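Local coordinates for protein galactose-binding lectin (Enterobacter cloacae subsp. cloacae, PDB 6YF6) that binds fucose-type sugars through a calcium ion in this C-terminal domain of a protein named as a galactose-binding lectin, at residues A37-T42 with A73-K78; A95-K100 with V106-K111. All coordinates share one frame; numbering follows the deposited sequence.

Contact 1 (A37-T42 with A73-K78); sequences AVEFIT and ARIIGK. With CA (calcium ion), chain D.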
ATOM      1  N   ALA A  37      -4.214  -9.530   5.368  1.00 24.99           N
ATOM      2  CA  ALA A  37      -3.425 -10.257   4.387  1.00 22.49           C
ATOM      3  C   ALA A  37      -3.716 -11.746   4.488  1.00 21.84           C
ATOM      4  O   ALA A  37      -3.995 -12.264   5.573  1.00 22.24           O
ATOM      5  CB  ALA A  37      -1.925 -10.004   4.590  1.00 20.22           C
ATOM      6  N   VAL A  38      -3.650 -12.427   3.343  1.00 22.68           N
ATOM      7  CA  VAL A  38      -3.682 -13.887   3.311  1.00 24.14           C
ATOM      8  C   VAL A  38      -2.302 -14.405   3.693  1.00 24.14           C
ATOM      9  O   VAL A  38      -1.289 -13.975   3.129  1.00 24.55           O
ATOM     10  CB  VAL A  38      -4.086 -14.406   1.920  1.00 25.86           C
ATOM     11  CG1 VAL A  38      -4.145 -15.941   1.919  1.00 27.54           C
ATOM     12  CG2 VAL A  38      -5.415 -13.820   1.474  1.00 28.15           C
ATOM     13  N   GLU A  39      -2.256 -15.344   4.631  1.00 24.85           N
ATOM     14  CA  GLU A  39      -1.003 -15.933   5.083  1.00 25.94           C
ATOM     15  C   GLU A  39      -0.823 -17.301   4.441  1.00 24.61           C
ATOM     16  O   GLU A  39      -1.738 -18.132   4.466  1.00 22.49           O
ATOM     17  CB  GLU A  39      -0.978 -16.054   6.609  1.00 27.21           C
ATOM     18  CG  GLU A  39       0.298 -16.668   7.179  1.00 27.42           C
ATOM     19  CD  GLU A  39       0.667 -16.089   8.533  1.00 24.40           C
ATOM     20  OE1 GLU A  39       0.916 -14.866   8.609  1.00 24.93           O
ATOM     21  OE2 GLU A  39       0.704 -16.856   9.521  1.00 25.70           O
ATOM     22  N   PHE A  40       0.354 -17.525   3.866  1.00 24.32           N
ATOM     23  CA  PHE A  40       0.733 -18.806   3.275  1.00 23.17           C
ATOM     24  C   PHE A  40       1.814 -19.410   4.166  1.00 23.33           C
ATOM     25  O   PHE A  40       2.994 -19.070   4.038  1.00 23.95           O
ATOM     26  CB  PHE A  40       1.224 -18.628   1.840  1.00 23.36           C
ATOM     27  CG  PHE A  40       0.200 -18.029   0.913  1.00 23.59           C
ATOM     28  CD1 PHE A  40      -0.052 -16.667   0.920  1.00 24.67           C
ATOM     29  CD2 PHE A  40      -0.505 -18.830   0.029  1.00 23.16           C
ATOM     30  CE1 PHE A  40      -0.993 -16.118   0.066  1.00 24.16           C
ATOM     31  CE2 PHE A  40      -1.446 -18.287  -0.825  1.00 22.92           C
ATOM     32  CZ  PHE A  40      -1.690 -16.930  -0.808  1.00 23.24           C
ATOM     33  N   ILE A  41       1.406 -20.297   5.079  1.00 21.76           N
ATOM     34  CA  ILE A  41       2.343 -20.950   5.997  1.00 25.12           C
ATOM     35  C   ILE A  41       2.862 -22.280   5.463  1.00 21.94           C
ATOM     36  O   ILE A  41       3.810 -22.839   6.040  1.00 24.26           O
ATOM     37  CB  ILE A  41       1.651 -21.129   7.365  1.00 25.66           C
ATOM     38  CG1 ILE A  41       2.681 -21.262   8.487  1.00 28.36           C
ATOM     39  CG2 ILE A  41       0.719 -22.323   7.322  1.00 28.59           C
ATOM     40  CD1 ILE A  41       3.487 -19.992   8.725  1.00 28.10           C
ATOM     41  N   THR A  42       2.278 -22.800   4.380  1.00 21.88           N
ATOM     42  CA  THR A  42       2.722 -24.012   3.694  1.00 23.98           C
ATOM     43  C   THR A  42       3.105 -25.128   4.658  1.00 26.16           C
ATOM     44  O   THR A  42       4.285 -25.332   4.966  1.00 26.28           O
ATOM     45  CB  THR A  42       3.889 -23.692   2.750  1.00 24.57           C
ATOM     46  OG1 THR A  42       4.974 -23.098   3.473  1.00 27.26           O
ATOM     47  CG2 THR A  42       3.429 -22.735   1.670  1.00 22.41           C
ATOM     48  N   ALA A  73       4.852 -10.255   0.476  1.00 24.65           N
ATOM     49  CA  ALA A  73       6.045 -10.219   1.309  1.00 23.17           C
ATOM     50  C   ALA A  73       6.366 -11.610   1.829  1.00 21.94           C
ATOM     51  O   ALA A  73       5.466 -12.377   2.184  1.00 23.10           O
ATOM     52  CB  ALA A  73       5.878  -9.265   2.499  1.00 21.99           C
ATOM     53  N   ARG A  74       7.654 -11.924   1.881  1.00 21.90           N
ATOM     54  CA  ARG A  74       8.090 -13.094   2.622  1.00 21.47           C
ATOM     55  C   ARG A  74       7.932 -12.836   4.115  1.00 22.91           C
ATOM     56  O   ARG A  74       8.020 -11.697   4.584  1.00 25.91           O
ATOM     57  CB  ARG A  74       9.543 -13.431   2.303  1.00 21.72           C
ATOM     58  CG  ARG A  74       9.978 -14.774   2.875  1.00 22.35           C
ATOM     59  CD  ARG A  74      11.468 -14.975   2.741  1.00 24.71           C
ATOM     60  NE  ARG A  74      11.837 -16.371   2.946  1.00 28.28           N
ATOM     61  CZ  ARG A  74      13.075 -16.841   2.843  1.00 31.13           C
ATOM     62  NH1 ARG A  74      14.075 -16.024   2.535  1.00 31.65           N
ATOM     63  NH2 ARG A  74      13.312 -18.129   3.052  1.00 33.25           N
ATOM     64  N   ILE A  75       7.681 -13.905   4.867  1.00 23.34           N
ATOM     65  CA  ILE A  75       7.689 -13.840   6.320  1.00 25.87           C
ATOM     66  C   ILE A  75       8.641 -14.902   6.850  1.00 26.41           C
ATOM     67  O   ILE A  75       8.992 -15.860   6.157  1.00 27.86           O
ATOM     68  CB  ILE A  75       6.283 -14.016   6.930  1.00 27.57           C
ATOM     69  CG1 ILE A  75       5.661 -15.344   6.494  1.00 30.06           C
ATOM     70  CG2 ILE A  75       5.399 -12.844   6.528  1.00 26.15           C
ATOM     71  CD1 ILE A  75       4.533 -15.815   7.400  1.00 33.68           C
ATOM     72  N   ILE A  76       9.071 -14.702   8.097  1.00 27.09           N
ATOM     73  CA  ILE A  76       9.936 -15.639   8.807  1.00 26.35           C
ATOM     74  C   ILE A  76      11.335 -15.609   8.204  1.00 27.67           C
ATOM     75  O   ILE A  76      12.318 -15.356   8.910  1.00 27.78           O
ATOM     76  CB  ILE A  76       9.342 -17.061   8.791  1.00 26.06           C
ATOM     77  CG1 ILE A  76       7.937 -17.036   9.403  1.00 26.43           C
ATOM     78  CG2 ILE A  76      10.247 -18.015   9.543  1.00 27.43           C
ATOM     79  CD1 ILE A  76       7.200 -18.355   9.353  1.00 28.72           C
ATOM     80  N   GLY A  77      11.438 -15.872   6.902  1.00 28.27           N
ATOM     81  CA  GLY A  77      12.706 -15.758   6.209  1.00 29.90           C
ATOM     82  C   GLY A  77      13.632 -16.942   6.348  1.00 31.54           C
ATOM     83  O   GLY A  77      14.834 -16.811   6.089  1.00 32.83           O
ATOM     84  N   LYS A  78      13.121 -18.101   6.733  1.00 32.51           N
ATOM     85  CA  LYS A  78      13.959 -19.262   6.975  1.00 35.62           C
ATOM     86  C   LYS A  78      13.696 -20.342   5.937  1.00 34.39           C
ATOM     87  O   LYS A  78      12.585 -20.479   5.416  1.00 33.53           O
ATOM     88  CB  LYS A  78      13.728 -19.815   8.384  1.00 43.33           C
ATOM     89  CG  LYS A  78      14.577 -19.118   9.446  1.00 51.43           C
ATOM     90  CD  LYS A  78      14.577 -19.852  10.782  1.00 62.13           C
ATOM     91  CE  LYS A  78      14.921 -21.330  10.627  1.00 71.76           C
ATOM     92  NZ  LYS A  78      15.941 -21.794  11.605  1.00 78.17           N
TER
HETATM   93 CA    CA D 302       6.046 -23.461   5.499  1.00 21.95          CA
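The torsions of Ile75 and Glu39 bring a methyl and a carboxylate together. Ile75 has its CG1 branch wedged between its own N and carbonyl carbon (chi1 57°), and an extended chi2 carries CD1 toward the carboxylate of Glu39; Glu39 starts extended and then bends at chi2 (147°), which brings its carboxylate to that methyl. The two side chains cross at about a right angle, with Ile75 CD1 3.9 Å from Glu39 OE1 and 4.0 Å from Glu39 CD, so an apolar tip lies against a charged group without bonding to it. The charge is met elsewhere: OE1 forms a salt bridge with Arg136, and OE2 a hydrogen bond with Tyr29 of the second subunit, two partners that would tend to favour the ionised form and fix the carboxylate's rotation. Further along, Ile41 and Ile76 touch through their delta methyls alone, CD1 to CD1 at 4.1 Å, again crossing nearly perpendicular.

The Ile41–Ile76 methyl contact adjoins the sugar site. Just past the Ile41 methyl, the chain binds calcium through Ile41 O at 2.4 Å, Thr42 O at 2.6 Å and Thr42 OG1 at 2.3 Å, while Ser130, Gly132 and Asp134 supply further ligands. The side chain of Ile76 also comes within about 4 Å of the bound seleno-fucoside. On the 73-78 side, Gly77 N bonds back to Ile75 O at 2.6 Å, closing a classic gamma turn with Ile76 at its centre.

Strands 29-40 and 65-74 are not direct neighbours: strand 135-143 runs between them, antiparallel to both, and Phe40 stacks on Phe135 of that middle strand. On the other flank, Ala37, Val38 and Glu39 pair with a strand of the second subunit, continuing the antiparallel sheet across the interface.

Contact 2 (A95-K100 with V106-K111); sequences APLELK and VTLSGK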
ATOM      1  N   ALA A  95       7.462 -12.882 -14.676  1.00 27.77           N
ATOM      2  CA  ALA A  95       8.530 -13.780 -14.274  1.00 28.10           C
ATOM      3  C   ALA A  95       8.284 -14.258 -12.844  1.00 27.92           C
ATOM      4  O   ALA A  95       7.587 -13.597 -12.073  1.00 27.59           O
ATOM      5  CB  ALA A  95       9.879 -13.075 -14.367  1.00 29.51           C
ATOM      6  N   PRO A  96       8.832 -15.418 -12.469  1.00 26.91           N
ATOM      7  CA  PRO A  96       8.765 -15.831 -11.055  1.00 26.97           C
ATOM      8  C   PRO A  96       9.615 -14.917 -10.188  1.00 28.96           C
ATOM      9  O   PRO A  96      10.827 -14.804 -10.384  1.00 33.03           O
ATOM     10  CB  PRO A  96       9.308 -17.268 -11.069  1.00 26.42           C
ATOM     11  CG  PRO A  96       9.240 -17.711 -12.487  1.00 26.86           C
ATOM     12  CD  PRO A  96       9.376 -16.480 -13.332  1.00 28.02           C
ATOM     13  N   LEU A  97       8.976 -14.265  -9.223  1.00 27.69           N
ATOM     14  CA  LEU A  97       9.643 -13.331  -8.327  1.00 28.28           C
ATOM     15  C   LEU A  97      10.008 -14.056  -7.038  1.00 27.67           C
ATOM     16  O   LEU A  97       9.128 -14.582  -6.348  1.00 26.63           O
ATOM     17  CB  LEU A  97       8.742 -12.132  -8.035  1.00 28.79           C
ATOM     18  CG  LEU A  97       9.307 -11.027  -7.136  1.00 30.27           C
ATOM     19  CD1 LEU A  97      10.480 -10.320  -7.808  1.00 33.00           C
ATOM     20  CD2 LEU A  97       8.211 -10.026  -6.778  1.00 29.68           C
ATOM     21  N   GLU A  98      11.301 -14.085  -6.716  1.00 29.14           N
ATOM     22  CA  GLU A  98      11.762 -14.699  -5.478  1.00 30.12           C
ATOM     23  C   GLU A  98      11.620 -13.709  -4.329  1.00 31.40           C
ATOM     24  O   GLU A  98      12.134 -12.589  -4.394  1.00 31.38           O
ATOM     25  CB  GLU A  98      13.216 -15.147  -5.613  1.00 32.50           C
ATOM     26  CG  GLU A  98      13.712 -15.984  -4.449  1.00 32.60           C
ATOM     27  CD  GLU A  98      15.142 -16.440  -4.632  1.00 38.02           C
ATOM     28  OE1 GLU A  98      15.637 -16.407  -5.780  1.00 41.20           O
ATOM     29  OE2 GLU A  98      15.775 -16.829  -3.630  1.00 40.11           O
ATOM     30  N   LEU A  99      10.918 -14.124  -3.279  1.00 32.19           N
ATOM     31  CA  LEU A  99      10.732 -13.301  -2.090  1.00 33.20           C
ATOM     32  C   LEU A  99      11.845 -13.607  -1.101  1.00 35.52           C
ATOM     33  O   LEU A  99      12.039 -14.770  -0.721  1.00 38.87           O
ATOM     34  CB  LEU A  99       9.368 -13.569  -1.464  1.00 29.93           C
ATOM     35  CG  LEU A  99       8.170 -13.454  -2.408  1.00 27.87           C
ATOM     36  CD1 LEU A  99       6.886 -13.811  -1.675  1.00 28.36           C
ATOM     37  CD2 LEU A  99       8.084 -12.058  -3.006  1.00 25.54           C
ATOM     38  N   LYS A 100      12.580 -12.589  -0.664  1.00 33.99           N
ATOM     39  CA  LYS A 100      13.786 -12.831   0.118  1.00 33.58           C
ATOM     40  C   LYS A 100      13.736 -12.201   1.515  1.00 31.12           C
ATOM     41  O   LYS A 100      13.751 -12.943   2.482  1.00 31.37           O
ATOM     42  CB  LYS A 100      15.007 -12.402  -0.694  1.00 40.07           C
ATOM     43  CG  LYS A 100      14.957 -12.851  -2.150  1.00 46.75           C
ATOM     44  CD  LYS A 100      15.922 -12.063  -3.019  1.00 57.54           C
ATOM     45  CE  LYS A 100      17.072 -12.932  -3.508  1.00 66.28           C
ATOM     46  NZ  LYS A 100      17.623 -12.433  -4.798  1.00 72.21           N
ATOM     47  N   VAL A 106       6.751  -5.927  -1.423  1.00 30.14           N
ATOM     48  CA  VAL A 106       7.102  -5.587  -2.791  1.00 31.52           C
ATOM     49  C   VAL A 106       5.871  -5.804  -3.658  1.00 27.81           C
ATOM     50  O   VAL A 106       4.876  -6.390  -3.231  1.00 26.07           O
ATOM     51  CB  VAL A 106       8.290  -6.419  -3.319  1.00 32.43           C
ATOM     52  CG1 VAL A 106       9.501  -6.256  -2.414  1.00 36.08           C
ATOM     53  CG2 VAL A 106       7.900  -7.886  -3.442  1.00 29.05           C
ATOM     54  N   THR A 107       5.957  -5.328  -4.896  1.00 26.58           N
ATOM     55  CA  THR A 107       4.872  -5.435  -5.857  1.00 25.47           C
ATOM     56  C   THR A 107       5.245  -6.439  -6.937  1.00 24.74           C
ATOM     57  O   THR A 107       6.299  -6.322  -7.569  1.00 25.93           O
ATOM     58  CB  THR A 107       4.560  -4.071  -6.479  1.00 27.50           C
ATOM     59  OG1 THR A 107       4.163  -3.163  -5.445  1.00 29.86           O
ATOM     60  CG2 THR A 107       3.443  -4.186  -7.508  1.00 27.98           C
ATOM     61  N   LEU A 108       4.385  -7.429  -7.123  1.00 25.05           N
ATOM     62  CA  LEU A 108       4.469  -8.369  -8.231  1.00 26.50           C
ATOM     63  C   LEU A 108       3.468  -7.908  -9.282  1.00 27.10           C
ATOM     64  O   LEU A 108       2.277  -7.767  -8.981  1.00 28.46           O
ATOM     65  CB  LEU A 108       4.167  -9.784  -7.750  1.00 27.12           C
ATOM     66  CG  LEU A 108       3.981 -10.876  -8.801  1.00 27.47           C
ATOM     67  CD1 LEU A 108       5.266 -11.168  -9.557  1.00 28.75           C
ATOM     68  CD2 LEU A 108       3.460 -12.121  -8.110  1.00 27.40           C
ATOM     69  N   SER A 109       3.953  -7.668 -10.505  1.00 28.29           N
ATOM     70  CA  SER A 109       3.173  -7.018 -11.545  1.00 31.55           C
ATOM     71  C   SER A 109       3.190  -7.823 -12.836  1.00 27.43           C
ATOM     72  O   SER A 109       4.178  -8.482 -13.172  1.00 25.88           O
ATOM     73  CB  SER A 109       3.707  -5.603 -11.849  1.00 41.11           C
ATOM     74  OG  SER A 109       3.949  -4.870 -10.663  1.00 47.75           O
ATOM     75  N   GLY A 110       2.078  -7.748 -13.558  1.00 27.98           N
ATOM     76  CA  GLY A 110       2.004  -8.250 -14.914  1.00 29.13           C
ATOM     77  C   GLY A 110       0.836  -7.605 -15.621  1.00 29.14           C
ATOM     78  O   GLY A 110      -0.102  -7.111 -14.987  1.00 27.93           O
ATOM     79  N   LYS A 111       0.907  -7.603 -16.946  1.00 27.47           N
ATOM     80  CA  LYS A 111      -0.162  -7.081 -17.781  1.00 26.68           C
ATOM     81  C   LYS A 111      -0.713  -8.202 -18.647  1.00 27.45           C
ATOM     82  O   LYS A 111       0.018  -9.103 -19.060  1.00 28.96           O
ATOM     83  CB  LYS A 111       0.335  -5.934 -18.663  1.00 27.58           C
ATOM     84  CG  LYS A 111       0.746  -4.694 -17.887  1.00 30.33           C
ATOM     85  CD  LYS A 111       1.248  -3.612 -18.836  1.00 38.49           C
ATOM     86  CE  LYS A 111       1.371  -2.261 -18.162  1.00 48.54           C
ATOM     87  NZ  LYS A 111       1.277  -1.167 -19.172  1.00 58.49           N
TER
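Leu97 and Leu108 slide past each other in opposite directions, each filling the flank that the other presents. Leu108 pushes its CD1 methyl against the root of Leu97, 3.9 Å from Leu97 CB, while Leu97 CD2 runs the other way and comes to rest 4.2 Å from Leu108 CB. Both side chains leave the backbone with CG opposite N (chi1 -178° for Leu97), an orientation that lays them alongside each other.

The forked end of Leu97 also serves a second bump. Its CD2 meets Val106 CG2 at 4.0 Å, and the same valine methyl reaches Leu99 CD2 at 4.2 Å, so Val106 CG2 rests at a slant in the notch where the CD2 methyls of Leu97 and Leu99 come together. At the other end, the Ala95 carbonyl points end-on at Leu108 CD1, its O 4.2 Å away.

The backbones stay apart, with Leu97 and Leu108 CA atoms 7.2 Å from each other, and each strand spends its hydrogen bonds in its own sheet: Leu97 with Val84, Leu108 with Val70. Between 95-100 and 106-111 the contact is essentially aliphatic, with carbonyl oxygens touching only at van der Waals range: two beta-sandwich sheets held here by shape and hydrophobic burial.

Contact 1 joins the end of strand 29-40 and the loop after it to the chain leaving strand 65-74, with strand 135-143 between them; contact 2 joins edge strands of the two facing sheets. Strands 65-74 and 106-113 are neighbours, so both contacts draw on the same sheet, and they meet where Arg74 NH1 probably bonds to Lys100 O at 3.1 Å. Each is partly buried: in contact 1 Glu39 and Ile75 are buried and Ile76 exposed, whereas in contact 2 Leu99 and Leu108 are covered and Ala95 lies at the surface. Chemistry follows place. Contact 1 mixes a carboxylate, methyls and calcium ligands beside the sugar site and dimer interface; contact 2, farther from the metal, is aliphatic.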